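Local coordinates for protein ribokinase (Cryptococcus neoformans var. grubii serotype A, PDB 6CW5) that probably phosphorylates D-ribose at O-5 with ATP and a divalent metal ion such as magnesium, giving D-ribose 5-phosphate and ADP, at residues E25-P30 and T42-R47; S151-L156 and R182-K187; L166-N171 and H188-I193. One frame throughout, in Å; residues are numbered along the deposited sequence.

Interaction 1: residues E25-P30 and T42-R47; sequences EFFHLP and TGLTKR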
loop_
_atom_site.group_PDB
_atom_site.type_symbol
_atom_site.label_atom_id
_atom_site.label_comp_id
_atom_site.label_asym_id
_atom_site.label_seq_id
_atom_site.Cartn_x
_atom_site.Cartn_y
_atom_site.Cartn_z
ATOM N N GLU A 25 -13.335 20.415 11.292
ATOM C CA GLU A 25 -14.493 21.277 11.472
ATOM C C GLU A 25 -15.138 20.896 12.792
ATOM O O GLU A 25 -15.684 19.793 12.917
ATOM C CB GLU A 25 -15.453 21.111 10.312
ATOM C CG GLU A 25 -14.920 21.707 9.035
ATOM C CD GLU A 25 -15.933 21.599 7.923
ATOM O OE1 GLU A 25 -16.218 20.470 7.508
ATOM O OE2 GLU A 25 -16.466 22.646 7.496
ATOM N N PHE A 26 -15.042 21.796 13.778
ATOM C CA PHE A 26 -15.659 21.589 15.084
ATOM C C PHE A 26 -17.053 22.206 15.075
ATOM O O PHE A 26 -17.184 23.431 15.074
ATOM C CB PHE A 26 -14.836 22.228 16.193
ATOM C CG PHE A 26 -13.505 21.577 16.398
ATOM C CD1 PHE A 26 -13.363 20.555 17.326
ATOM C CD2 PHE A 26 -12.401 21.980 15.656
ATOM C CE1 PHE A 26 -12.130 19.940 17.512
ATOM C CE2 PHE A 26 -11.157 21.367 15.839
ATOM C CZ PHE A 26 -11.029 20.351 16.765
ATOM N N PHE A 27 -18.072 21.353 15.134
ATOM C CA PHE A 27 -19.464 21.766 15.277
ATOM C C PHE A 27 -19.846 21.708 16.755
ATOM O O PHE A 27 -19.915 20.623 17.347
ATOM C CB PHE A 27 -20.350 20.858 14.436
ATOM C CG PHE A 27 -20.199 21.063 12.967
ATOM C CD1 PHE A 27 -21.022 21.951 12.293
ATOM C CD2 PHE A 27 -19.252 20.350 12.245
ATOM C CE1 PHE A 27 -20.871 22.144 10.905
ATOM C CE2 PHE A 27 -19.096 20.526 10.880
ATOM C CZ PHE A 27 -19.904 21.414 10.194
ATOM N N HIS A 28 -20.095 22.866 17.354
ATOM C CA HIS A 28 -20.434 22.899 18.770
ATOM C C HIS A 28 -21.900 22.533 18.970
ATOM O O HIS A 28 -22.796 23.140 18.368
ATOM C CB HIS A 28 -20.089 24.278 19.335
ATOM C CG HIS A 28 -18.663 24.655 19.068
ATOM N ND1 HIS A 28 -17.622 24.248 19.874
ATOM C CD2 HIS A 28 -18.100 25.332 18.037
ATOM C CE1 HIS A 28 -16.482 24.683 19.370
ATOM N NE2 HIS A 28 -16.745 25.347 18.257
ATOM N N LEU A 29 -22.150 21.556 19.841
ATOM C CA LEU A 29 -23.473 20.961 19.977
ATOM C C LEU A 29 -23.809 20.700 21.440
ATOM O O LEU A 29 -22.906 20.517 22.258
ATOM C CB LEU A 29 -23.522 19.640 19.196
ATOM C CG LEU A 29 -23.586 19.798 17.677
ATOM C CD1 LEU A 29 -23.028 18.534 17.033
ATOM C CD2 LEU A 29 -25.006 20.019 17.257
ATOM N N PRO A 30 -25.097 20.681 21.800
ATOM C CA PRO A 30 -25.434 20.350 23.190
ATOM C C PRO A 30 -25.167 18.902 23.531
ATOM O O PRO A 30 -24.951 18.595 24.712
ATOM C CB PRO A 30 -26.930 20.692 23.292
ATOM C CG PRO A 30 -27.428 20.597 21.889
ATOM C CD PRO A 30 -26.291 21.002 20.997
ATOM N N THR A 42 -24.281 25.275 17.525
ATOM C CA THR A 42 -24.259 26.643 18.039
ATOM C C THR A 42 -23.101 27.458 17.488
ATOM O O THR A 42 -23.034 28.662 17.747
ATOM C CB THR A 42 -24.171 26.646 19.568
ATOM O OG1 THR A 42 -23.008 25.907 19.967
ATOM C CG2 THR A 42 -25.435 26.042 20.181
ATOM N N GLY A 43 -22.210 26.829 16.744
ATOM C CA GLY A 43 -21.010 27.483 16.258
ATOM C C GLY A 43 -20.207 26.456 15.489
ATOM O O GLY A 43 -20.414 25.250 15.631
ATOM N N LEU A 44 -19.320 26.962 14.635
ATOM C CA LEU A 44 -18.434 26.114 13.842
ATOM C C LEU A 44 -17.056 26.749 13.887
ATOM O O LEU A 44 -16.924 27.961 13.691
ATOM C CB LEU A 44 -18.927 25.988 12.393
ATOM C CG LEU A 44 -17.987 25.510 11.300
ATOM C CD1 LEU A 44 -17.549 24.072 11.576
ATOM C CD2 LEU A 44 -18.679 25.610 9.947
ATOM N N THR A 45 -16.044 25.931 14.156
ATOM C CA THR A 45 -14.664 26.368 14.204
ATOM C C THR A 45 -13.880 25.471 13.258
ATOM O O THR A 45 -14.001 24.260 13.343
ATOM C CB THR A 45 -14.094 26.249 15.626
ATOM O OG1 THR A 45 -14.867 27.043 16.532
ATOM C CG2 THR A 45 -12.650 26.718 15.665
ATOM N N LYS A 46 -13.121 26.067 12.337
ATOM C CA LYS A 46 -12.268 25.292 11.444
ATOM C C LYS A 46 -10.829 25.436 11.905
ATOM O O LYS A 46 -10.366 26.552 12.160
ATOM C CB LYS A 46 -12.393 25.754 9.989
ATOM C CG LYS A 46 -13.673 25.317 9.280
ATOM C CD LYS A 46 -13.505 25.407 7.752
ATOM C CE LYS A 46 -14.851 25.311 7.032
ATOM N NZ LYS A 46 -14.701 25.344 5.551
ATOM N N ARG A 47 -10.110 24.318 11.994
ATOM C CA ARG A 47 -8.724 24.374 12.439
ATOM C C ARG A 47 -7.918 23.363 11.645
ATOM O O ARG A 47 -8.463 22.373 11.157
ATOM C CB ARG A 47 -8.606 24.082 13.945
ATOM C CG ARG A 47 -9.480 24.976 14.824
ATOM C CD ARG A 47 -8.813 25.271 16.131
ATOM N NE ARG A 47 -9.605 26.142 16.994
ATOM C CZ ARG A 47 -9.422 27.453 17.094
ATOM N NH1 ARG A 47 -8.479 28.046 16.377
ATOM N NH2 ARG A 47 -10.183 28.169 17.911
HETATM O O HOH W 1 -15.595 22.383 4.614
#
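F26 and T45 face each other as an antiparallel hydrogen-bonded pair: F26 N donates to T45 O at 2.7 Å, and T45 N returns a bond to F26 O at 2.9 Å. The first of these is nearly straight, and the same T45 O also lies at the edge of the F26 ring, near its plane. Further along, H28 N binds G43 O, and T42 N donates to H28 O over 2.7 Å. H28 adds a side-chain bond on the face it shares with F26 and T45. Its NE2 meets T45 OG1 at 3.1 Å in a nearly linear bond in the plane of the imidazole. Strands 22-29 and 43-49 are thus paired in the smaller, four-stranded sheet; in ribokinases such a sheet forms the lid over the sugar site. On the other face, L44 and F27 run side by side. L44 CD1 sits over the middle of the F27 ring, 3.8 Å from its centroid and 10° off the ring normal, a CH-pi contact. Next to them E25 and K46 also extend in the same direction. Their salt bridge is long, with E25 OE2 3.8 Å from K46 NZ, and a water that donates to OE2 and accepts from NZ spans the pair. E25 OE1 is held separately by a salt bridge to R103 of strand 102-109, which flanks strand 22-29 and binds the backbone of E25, F27 and L29. From this strand I106 touches F26 and V105 touches F27.

Interaction 2: residues S151-L156 and R182-K187; sequences STLAYL and REFPWK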
loop_
_atom_site.group_PDB
_atom_site.type_symbol
_atom_site.label_atom_id
_atom_site.label_comp_id
_atom_site.label_asym_id
_atom_site.label_seq_id
_atom_site.Cartn_x
_atom_site.Cartn_y
_atom_site.Cartn_z
ATOM N N SER A 151 -0.070 1.618 2.510
ATOM C CA SER A 151 1.038 2.583 2.493
ATOM C C SER A 151 1.718 2.629 3.855
ATOM O O SER A 151 2.949 2.540 3.952
ATOM C CB SER A 151 0.518 3.962 2.059
ATOM O OG SER A 151 1.582 4.908 1.885
ATOM N N THR A 152 0.931 2.706 4.931
ATOM C CA THR A 152 1.511 2.589 6.265
ATOM C C THR A 152 2.325 1.295 6.402
ATOM O O THR A 152 3.455 1.311 6.901
ATOM C CB THR A 152 0.401 2.660 7.312
ATOM O OG1 THR A 152 -0.200 3.967 7.296
ATOM C CG2 THR A 152 0.945 2.338 8.733
ATOM N N LEU A 153 1.772 0.159 5.950
ATOM C CA LEU A 153 2.515 -1.104 6.039
ATOM C C LEU A 153 3.837 -1.030 5.272
ATOM O O LEU A 153 4.871 -1.551 5.730
ATOM C CB LEU A 153 1.665 -2.243 5.471
ATOM C CG LEU A 153 0.404 -2.531 6.296
ATOM C CD1 LEU A 153 -0.467 -3.471 5.493
ATOM C CD2 LEU A 153 0.809 -3.204 7.606
ATOM N N ALA A 154 3.805 -0.443 4.074
ATOM C CA ALA A 154 5.014 -0.366 3.256
ATOM C C ALA A 154 6.098 0.450 3.952
ATOM O O ALA A 154 7.275 0.052 3.971
ATOM C CB ALA A 154 4.666 0.231 1.882
ATOM N N TYR A 155 5.731 1.601 4.524
ATOM C CA TYR A 155 6.741 2.437 5.175
ATOM C C TYR A 155 7.279 1.774 6.440
ATOM O O TYR A 155 8.492 1.799 6.699
ATOM C CB TYR A 155 6.159 3.801 5.531
ATOM C CG TYR A 155 6.078 4.758 4.361
ATOM C CD1 TYR A 155 5.263 4.488 3.269
ATOM C CD2 TYR A 155 6.834 5.926 4.348
ATOM C CE1 TYR A 155 5.195 5.399 2.196
ATOM C CE2 TYR A 155 6.765 6.827 3.302
ATOM C CZ TYR A 155 5.941 6.552 2.225
ATOM O OH TYR A 155 5.887 7.448 1.163
ATOM N N LEU A 156 6.395 1.178 7.237
ATOM C CA LEU A 156 6.861 0.467 8.440
ATOM C C LEU A 156 7.785 -0.683 8.080
ATOM O O LEU A 156 8.823 -0.903 8.737
ATOM C CB LEU A 156 5.660 -0.057 9.238
ATOM C CG LEU A 156 6.010 -0.965 10.435
ATOM C CD1 LEU A 156 6.778 -0.161 11.458
ATOM C CD2 LEU A 156 4.721 -1.505 11.048
ATOM N N ARG A 182 -4.411 -8.563 13.511
ATOM C CA ARG A 182 -3.768 -9.868 13.634
ATOM C C ARG A 182 -2.715 -10.117 12.572
ATOM O O ARG A 182 -1.808 -10.939 12.794
ATOM C CB ARG A 182 -4.807 -10.992 13.570
ATOM C CG ARG A 182 -5.721 -11.024 14.769
ATOM C CD ARG A 182 -6.668 -12.235 14.708
ATOM N NE ARG A 182 -7.725 -12.105 13.704
ATOM C CZ ARG A 182 -8.949 -11.658 13.975
ATOM N NH1 ARG A 182 -9.268 -11.257 15.208
ATOM N NH2 ARG A 182 -9.852 -11.596 13.012
ATOM N N GLU A 183 -2.782 -9.415 11.446
ATOM C CA GLU A 183 -1.836 -9.643 10.352
ATOM C C GLU A 183 -0.772 -8.562 10.273
ATOM O O GLU A 183 0.100 -8.632 9.401
ATOM C CB GLU A 183 -2.604 -9.712 9.022
ATOM C CG GLU A 183 -3.445 -10.998 8.934
ATOM C CD GLU A 183 -4.641 -10.874 8.017
ATOM O OE1 GLU A 183 -4.554 -10.109 7.033
ATOM O OE2 GLU A 183 -5.669 -11.540 8.301
ATOM N N PHE A 184 -0.862 -7.560 11.138
ATOM C CA PHE A 184 0.052 -6.427 11.114
ATOM C C PHE A 184 1.476 -6.870 11.449
ATOM O O PHE A 184 1.682 -7.758 12.295
ATOM C CB PHE A 184 -0.474 -5.386 12.101
ATOM C CG PHE A 184 0.117 -4.017 11.948
ATOM C CD1 PHE A 184 -0.469 -3.083 11.089
ATOM C CD2 PHE A 184 1.210 -3.642 12.710
ATOM C CE1 PHE A 184 0.056 -1.806 10.962
ATOM C CE2 PHE A 184 1.741 -2.345 12.608
ATOM C CZ PHE A 184 1.165 -1.438 11.727
ATOM N N PRO A 185 2.497 -6.308 10.768
ATOM C CA PRO A 185 3.889 -6.750 10.980
ATOM C C PRO A 185 4.490 -6.120 12.232
ATOM O O PRO A 185 5.373 -5.277 12.179
ATOM C CB PRO A 185 4.581 -6.287 9.693
ATOM C CG PRO A 185 3.844 -5.006 9.361
ATOM C CD PRO A 185 2.385 -5.312 9.683
ATOM N N TRP A 186 3.967 -6.525 13.396
ATOM C CA TRP A 186 4.427 -5.981 14.670
ATOM C C TRP A 186 5.927 -6.127 14.857
ATOM O O TRP A 186 6.532 -5.329 15.580
ATOM C CB TRP A 186 3.708 -6.685 15.821
ATOM C CG TRP A 186 2.219 -6.460 15.716
ATOM C CD1 TRP A 186 1.279 -7.390 15.378
ATOM C CD2 TRP A 186 1.518 -5.225 15.916
ATOM N NE1 TRP A 186 0.034 -6.810 15.366
ATOM C CE2 TRP A 186 0.147 -5.486 15.698
ATOM C CE3 TRP A 186 1.910 -3.925 16.271
ATOM C CZ2 TRP A 186 -0.846 -4.492 15.817
ATOM C CZ3 TRP A 186 0.924 -2.940 16.399
ATOM C CH2 TRP A 186 -0.439 -3.231 16.163
ATOM N N LYS A 187 6.536 -7.152 14.262
ATOM C CA LYS A 187 7.965 -7.335 14.496
ATOM C C LYS A 187 8.790 -6.148 14.025
ATOM O O LYS A 187 9.916 -5.985 14.501
ATOM C CB LYS A 187 8.477 -8.611 13.825
ATOM C CG LYS A 187 8.330 -8.620 12.318
ATOM C CD LYS A 187 8.804 -9.918 11.718
ATOM C CE LYS A 187 8.526 -9.954 10.228
ATOM N NZ LYS A 187 9.002 -11.229 9.631
#
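F184, L156 and L153 have the most surface buried here, and P185 completes an entirely apolar contact. Each leucine touches the F184 ring through CD2, but at a different part of it. L156 CD2 comes within 3.5 Å of F184 CE2 and is almost as near to CZ, whereas L153 CD2 approaches the other flank, 3.7 Å from F184 CD1. Both methyls come in obliquely. The same L153 CD2 presses on the proline, where its 3.4 Å distance to P185 CD is tighter than usual van der Waals contact. L156 CD2 reaches P185 CG more loosely, at 4.0 Å. CG of F184 is anti to the backbone N (chi1 -164°), beside the carbonyl carbon. The ring beyond it meets the two leucine methyls, and P185 CD lies above one of its faces, offset to the rim. P185 itself is the centre of an inverse gamma turn, closed by W186 N donating to F184 O. F184 CD2 in turn rests over the centre of the W186 ring. The contact joins helix 149-161 to the turn that follows helix 178-183, and both pack against strand 167-170 of the large sheet: L156 on S168, F184 stacked on F170, and W186 also on F170.

Interaction 3: residues L166-N171 and H188-I193; sequences LTSVFN and HLSWLI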
loop_
_atom_site.group_PDB
_atom_site.type_symbol
_atom_site.label_atom_id
_atom_site.label_comp_id
_atom_site.label_asym_id
_atom_site.label_seq_id
_atom_site.Cartn_x
_atom_site.Cartn_y
_atom_site.Cartn_z
ATOM N N LEU A 166 15.063 1.719 11.417
ATOM C CA LEU A 166 14.606 2.951 12.034
ATOM C C LEU A 166 13.880 2.633 13.329
ATOM O O LEU A 166 13.403 1.521 13.541
ATOM C CB LEU A 166 13.641 3.712 11.120
ATOM C CG LEU A 166 14.299 4.557 10.015
ATOM C CD1 LEU A 166 15.067 3.721 9.018
ATOM C CD2 LEU A 166 13.207 5.312 9.309
ATOM N N THR A 167 13.745 3.644 14.171
ATOM C CA THR A 167 12.844 3.565 15.311
ATOM C C THR A 167 11.460 3.957 14.822
ATOM O O THR A 167 11.242 5.105 14.422
ATOM C CB THR A 167 13.314 4.490 16.425
ATOM O OG1 THR A 167 14.610 4.089 16.877
ATOM C CG2 THR A 167 12.336 4.431 17.578
ATOM N N SER A 168 10.532 3.013 14.807
ATOM C CA SER A 168 9.204 3.286 14.269
ATOM C C SER A 168 8.192 3.348 15.404
ATOM O O SER A 168 8.268 2.575 16.359
ATOM C CB SER A 168 8.797 2.222 13.263
ATOM O OG SER A 168 8.984 0.952 13.864
ATOM N N VAL A 169 7.219 4.246 15.264
ATOM C CA VAL A 169 6.235 4.554 16.298
ATOM C C VAL A 169 4.874 4.577 15.623
ATOM O O VAL A 169 4.699 5.266 14.617
ATOM C CB VAL A 169 6.540 5.909 16.972
ATOM C CG1 VAL A 169 5.526 6.221 18.046
ATOM C CG2 VAL A 169 7.942 5.911 17.565
ATOM N N PHE A 170 3.923 3.796 16.145
ATOM C CA PHE A 170 2.630 3.626 15.481
ATOM C C PHE A 170 1.506 3.943 16.452
ATOM O O PHE A 170 1.539 3.501 17.603
ATOM C CB PHE A 170 2.523 2.197 14.988
ATOM C CG PHE A 170 1.183 1.810 14.403
ATOM C CD1 PHE A 170 0.605 2.535 13.369
ATOM C CD2 PHE A 170 0.565 0.628 14.818
ATOM C CE1 PHE A 170 -0.589 2.124 12.795
ATOM C CE2 PHE A 170 -0.637 0.230 14.267
ATOM C CZ PHE A 170 -1.209 0.965 13.232
ATOM N N ASN A 171 0.514 4.700 15.984
ATOM C CA ASN A 171 -0.682 5.027 16.761
ATOM C C ASN A 171 -1.875 4.531 15.944
ATOM O O ASN A 171 -2.180 5.103 14.877
ATOM C CB ASN A 171 -0.703 6.542 16.995
ATOM C CG ASN A 171 -1.956 7.056 17.699
ATOM O OD1 ASN A 171 -2.448 8.140 17.355
ATOM N ND2 ASN A 171 -2.436 6.338 18.716
ATOM N N HIS A 188 8.277 -5.323 13.098
ATOM C CA HIS A 188 9.021 -4.167 12.588
ATOM C C HIS A 188 8.848 -2.922 13.432
ATOM O O HIS A 188 9.544 -1.925 13.200
ATOM C CB HIS A 188 8.572 -3.828 11.150
ATOM C CG HIS A 188 8.894 -4.905 10.167
ATOM N ND1 HIS A 188 10.113 -5.550 10.159
ATOM C CD2 HIS A 188 8.164 -5.460 9.169
ATOM C CE1 HIS A 188 10.121 -6.453 9.193
ATOM N NE2 HIS A 188 8.953 -6.412 8.575
ATOM N N LEU A 189 7.948 -2.950 14.400
ATOM C CA LEU A 189 7.528 -1.747 15.103
ATOM C C LEU A 189 8.324 -1.565 16.387
ATOM O O LEU A 189 8.406 -2.486 17.207
ATOM C CB LEU A 189 6.040 -1.835 15.436
ATOM C CG LEU A 189 5.507 -0.600 16.112
ATOM C CD1 LEU A 189 5.546 0.567 15.127
ATOM C CD2 LEU A 189 4.056 -0.907 16.549
ATOM N N SER A 190 8.884 -0.368 16.581
ATOM C CA SER A 190 9.619 -0.139 17.828
ATOM C C SER A 190 8.692 0.236 18.976
ATOM O O SER A 190 8.912 -0.207 20.112
ATOM C CB SER A 190 10.664 0.967 17.662
ATOM O OG SER A 190 11.438 0.788 16.477
ATOM N N TRP A 191 7.703 1.099 18.714
ATOM C CA TRP A 191 6.825 1.621 19.760
ATOM C C TRP A 191 5.382 1.650 19.298
ATOM O O TRP A 191 5.084 2.152 18.212
ATOM C CB TRP A 191 7.216 3.041 20.169
ATOM C CG TRP A 191 8.470 3.104 20.981
ATOM C CD1 TRP A 191 9.727 3.404 20.550
ATOM C CD2 TRP A 191 8.565 2.867 22.386
ATOM N NE1 TRP A 191 10.610 3.371 21.620
ATOM C CE2 TRP A 191 9.911 3.039 22.754
ATOM C CE3 TRP A 191 7.626 2.523 23.370
ATOM C CZ2 TRP A 191 10.351 2.888 24.069
ATOM C CZ3 TRP A 191 8.059 2.380 24.679
ATOM C CH2 TRP A 191 9.415 2.556 25.013
ATOM N N LEU A 192 4.487 1.145 20.141
ATOM C CA LEU A 192 3.049 1.300 19.947
ATOM C C LEU A 192 2.549 2.332 20.948
ATOM O O LEU A 192 2.818 2.207 22.145
ATOM C CB LEU A 192 2.329 -0.039 20.165
ATOM C CG LEU A 192 0.796 -0.009 20.290
ATOM C CD1 LEU A 192 0.169 0.254 18.897
ATOM C CD2 LEU A 192 0.282 -1.338 20.859
ATOM N N ILE A 193 1.796 3.327 20.473
ATOM C CA ILE A 193 1.163 4.317 21.341
ATOM C C ILE A 193 -0.344 4.143 21.228
ATOM O O ILE A 193 -0.915 4.312 20.141
ATOM C CB ILE A 193 1.557 5.756 20.980
ATOM C CG1 ILE A 193 3.065 5.933 20.998
ATOM C CG2 ILE A 193 0.937 6.726 22.007
ATOM C CD1 ILE A 193 3.473 7.403 20.760
HETATM O O HOH W 2 11.180 0.078 12.482
#
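S190 N is shared by two acceptors on S168: the side-chain OG at 3.0 Å and, through a weak and bent bond, the carbonyl O. S168 OG, set between its own backbone N and carbonyl carbon (chi1 51°), faces S190 N. In exchange, S190 OG accepts from S168 N at 2.9 Å, so each serine hydroxyl oxygen accepts the backbone N-H of the other. A water joins the group, bonded to S168 OG and donating to the carbonyls of L166 and H188. From here regular parallel pairing begins. W191 N donates to S168 O at 2.8 Å, F170 N to W191 O at 2.9 Å, and I193 N to F170 O in a nearly linear bond (176°). Strands 167-170 and 191-195 are neighbours in the nine-stranded sheet of the ribokinase fold, linked through helix 178-183 as a beta-alpha-beta crossover. On one face V169 CG1 packs 3.6 Å from I193 CD1 and V169 CG2 meets W191 CB, beneath helix 279-292. On the other, L189 crosses F170 at about a right angle, with CD1 3.4 Å from F170 CB, and F170 lies alongside L192. At the C-terminal end N171 ND2 donates to I193 O over 2.9 Å, with the donor above the carbonyl plane. The N171 side chain is near K51, predicted to bind the substrate, and D281, the predicted proton acceptor. Side-chain hydroxyls thus continue the pairing at one end, where S190 departs from strand geometry, while an amide extends it at the other, tying the two strands together beside the probable active site.

How the interactions relate
Along the chain interaction 1 closes before the other two open, and interactions 2 and 3 alternate their segments within residues 151-193. Interaction 1 belongs to the four-stranded sheet, whereas interaction 3 joins adjacent strands of the nine-stranded sheet and interaction 2 packs a helix and a turn on that sheet. The centres of interactions 1 and 2 are about 35 Å apart, and those of 1 and 3 about 33 Å, on opposite sides of the chain's centre. Interactions 2 and 3, with centres about 10 Å apart, touch directly, L156 on S168 and H188, F184 and W186 on F170. The three contacts therefore sample both parts of the subunit, its lid-like sheet and its large alpha/beta body.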